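Local coordinates for protein agglutinin (PDB 1NPL) that binds alpha-D-mannose and probably, as a monocot mannose-binding lectin of daffodil, recognises mannose-rich glycans, at residues R50-S55 and L62-P67. Residues are numbered along the deposited sequence; the frame is centred on the assembly and turned at random.
Sequences RRCHLS and LVVYSP. Unlike the reference sequence in segment 50-55: R50 (reference Ser), R51 (reference Gly). Unlike the reference sequence in segment 62-67: P67 (reference Arg). With MAN (alpha-D-mannopyranose), chain D.
With CG set between its backbone N and carbonyl carbon (chi1 57°), H53 lays its imidazole over the flank of Y65, whose own CG lies anti to the carbonyl carbon (chi1 -74°). Y65 CB sits over one face of the H53 ring, 3.4 Å from CE1, a CH-pi contact; the ring planes differ by 22° but their centroids lie 5.5 Å apart, so there is little stacking. S55 OG reaches the edge of the phenol, 3.7 Å from Y65 CD2, while V63 CG1 rests over one face near the ring's rim. Thus flanked, Y65 OH accepts a 3.1 Å hydrogen bond from O4 of mannose. A leucine in place of Y65 would probably cost the sugar this acceptor and leave S55 OG without its aromatic neighbour. On the other side of the sheet, L54 CD1 wedges between L62 CD1, at 3.7 Å, and V64 CG2. Paired backbone bonds join H53 to Y65 and S55 to V63, with S55 N 2.9 Å from V63 O; the C52–C29 disulfide ties the residue just before strand 53-56 to the loop between strands 21-25 and 31-35. D59, Q57 and N61 also bind mannose, completing on this antiparallel hairpin the QxDxNxVxY site of monocot lectins with the beta-prism II fold.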
loop_
_atom_site.group_PDB
_atom_site.type_symbol
_atom_site.label_atom_id
_atom_site.label_comp_id
_atom_site.label_asym_id
_atom_site.label_seq_id
_atom_site.Cartn_x
_atom_site.Cartn_y
_atom_site.Cartn_z
ATOM N N ARG A 50 -2.346 19.319 -24.919
ATOM C CA ARG A 50 -1.922 19.557 -23.541
ATOM C C ARG A 50 -3.057 19.388 -22.545
ATOM O O ARG A 50 -4.207 19.725 -22.820
ATOM C CB ARG A 50 -1.298 20.940 -23.392
ATOM C CG ARG A 50 -0.127 21.052 -22.455
ATOM C CD ARG A 50 1.177 21.034 -23.250
ATOM N NE ARG A 50 2.310 21.384 -22.365
ATOM C CZ ARG A 50 3.457 20.693 -22.451
ATOM N NH1 ARG A 50 3.567 19.695 -23.324
ATOM N NH2 ARG A 50 4.479 21.018 -21.662
ATOM N N ARG A 51 -2.723 18.849 -21.371
ATOM C CA ARG A 51 -3.703 18.644 -20.319
ATOM C C ARG A 51 -4.871 17.770 -20.722
ATOM O O ARG A 51 -6.023 18.073 -20.499
ATOM C CB ARG A 51 -4.180 19.972 -19.722
ATOM C CG ARG A 51 -3.044 20.583 -18.897
ATOM C CD ARG A 51 -3.538 21.846 -18.212
ATOM N NE ARG A 51 -2.510 22.413 -17.357
ATOM C CZ ARG A 51 -1.979 21.856 -16.270
ATOM N NH1 ARG A 51 -2.302 20.664 -15.780
ATOM N NH2 ARG A 51 -1.042 22.561 -15.625
ATOM N N CYS A 52 -4.530 16.640 -21.361
ATOM C CA CYS A 52 -5.468 15.541 -21.515
ATOM C C CYS A 52 -5.881 14.816 -20.234
ATOM O O CYS A 52 -5.016 14.746 -19.373
ATOM C CB CYS A 52 -4.730 14.502 -22.384
ATOM S SG CYS A 52 -4.570 15.107 -24.086
ATOM N N HIS A 53 -7.049 14.162 -20.260
ATOM C CA HIS A 53 -7.437 13.266 -19.172
ATOM C C HIS A 53 -7.616 11.831 -19.634
ATOM O O HIS A 53 -7.885 11.537 -20.803
ATOM C CB HIS A 53 -8.723 13.713 -18.451
ATOM C CG HIS A 53 -9.975 13.888 -19.234
ATOM N ND1 HIS A 53 -10.200 14.943 -20.104
ATOM C CD2 HIS A 53 -11.104 13.166 -19.271
ATOM C CE1 HIS A 53 -11.396 14.851 -20.695
ATOM N NE2 HIS A 53 -11.961 13.799 -20.144
ATOM N N LEU A 54 -7.527 10.868 -18.754
ATOM C CA LEU A 54 -7.761 9.468 -19.019
ATOM C C LEU A 54 -9.094 9.022 -18.433
ATOM O O LEU A 54 -9.347 9.257 -17.242
ATOM C CB LEU A 54 -6.572 8.608 -18.531
ATOM C CG LEU A 54 -6.807 7.093 -18.725
ATOM C CD1 LEU A 54 -6.782 6.691 -20.211
ATOM C CD2 LEU A 54 -5.821 6.259 -17.940
ATOM N N SER A 55 -9.994 8.381 -19.176
ATOM C CA SER A 55 -11.229 7.887 -18.662
ATOM C C SER A 55 -11.354 6.379 -18.836
ATOM O O SER A 55 -11.262 5.848 -19.946
ATOM C CB SER A 55 -12.543 8.438 -19.266
ATOM O OG SER A 55 -12.374 9.844 -19.383
ATOM N N LEU A 62 -11.087 2.204 -22.619
ATOM C CA LEU A 62 -10.177 3.128 -21.903
ATOM C C LEU A 62 -9.703 4.182 -22.886
ATOM O O LEU A 62 -9.160 3.806 -23.975
ATOM C CB LEU A 62 -9.064 2.265 -21.297
ATOM C CG LEU A 62 -7.906 3.002 -20.589
ATOM C CD1 LEU A 62 -8.364 3.456 -19.196
ATOM C CD2 LEU A 62 -6.666 2.173 -20.413
ATOM N N VAL A 63 -9.962 5.449 -22.639
ATOM C CA VAL A 63 -9.820 6.507 -23.611
ATOM C C VAL A 63 -9.057 7.737 -23.128
ATOM O O VAL A 63 -9.401 8.283 -22.054
ATOM C CB VAL A 63 -11.197 7.081 -24.019
ATOM C CG1 VAL A 63 -11.080 8.048 -25.189
ATOM C CG2 VAL A 63 -12.177 5.955 -24.328
ATOM N N VAL A 64 -8.066 8.166 -23.889
ATOM C CA VAL A 64 -7.433 9.472 -23.672
ATOM C C VAL A 64 -8.193 10.554 -24.413
ATOM O O VAL A 64 -8.304 10.516 -25.654
ATOM C CB VAL A 64 -5.965 9.447 -24.118
ATOM C CG1 VAL A 64 -5.231 10.797 -23.998
ATOM C CG2 VAL A 64 -5.166 8.457 -23.266
ATOM N N TYR A 65 -8.652 11.594 -23.730
ATOM C CA TYR A 65 -9.331 12.736 -24.235
ATOM C C TYR A 65 -8.593 14.070 -24.087
ATOM O O TYR A 65 -7.993 14.345 -23.036
ATOM C CB TYR A 65 -10.646 12.931 -23.445
ATOM C CG TYR A 65 -11.773 11.975 -23.729
ATOM C CD1 TYR A 65 -12.479 12.162 -24.938
ATOM C CD2 TYR A 65 -12.137 10.941 -22.895
ATOM C CE1 TYR A 65 -13.539 11.322 -25.242
ATOM C CE2 TYR A 65 -13.218 10.101 -23.197
ATOM C CZ TYR A 65 -13.901 10.306 -24.389
ATOM O OH TYR A 65 -14.938 9.496 -24.772
ATOM N N SER A 66 -8.716 14.922 -25.116
ATOM C CA SER A 66 -8.125 16.247 -25.146
ATOM C C SER A 66 -8.960 17.181 -24.254
ATOM O O SER A 66 -10.086 16.825 -23.903
ATOM C CB SER A 66 -8.155 16.829 -26.602
ATOM O OG SER A 66 -9.500 17.297 -26.819
ATOM N N PRO A 67 -8.434 18.321 -23.878
ATOM C CA PRO A 67 -9.166 19.290 -23.077
ATOM C C PRO A 67 -10.496 19.661 -23.701
ATOM O O PRO A 67 -11.444 19.817 -22.930
ATOM C CB PRO A 67 -8.214 20.456 -22.843
ATOM C CG PRO A 67 -6.886 19.966 -23.280
ATOM C CD PRO A 67 -7.095 18.833 -24.254
HETATM C C1 MAN D . -16.193 4.125 -28.540
HETATM C C2 MAN D . -16.916 4.755 -27.301
HETATM C C3 MAN D . -16.768 6.271 -27.299
HETATM C C4 MAN D . -15.334 6.692 -27.495
HETATM C C5 MAN D . -14.846 6.126 -28.797
HETATM C C6 MAN D . -13.344 6.437 -29.077
HETATM O O1 MAN D . -16.855 4.553 -29.670
HETATM O O2 MAN D . -16.268 4.233 -26.141
HETATM O O3 MAN D . -17.303 6.937 -26.148
HETATM O O4 MAN D . -15.218 8.094 -27.486
HETATM O O5 MAN D . -14.883 4.695 -28.717
HETATM O O6 MAN D . -12.545 5.754 -29.962
#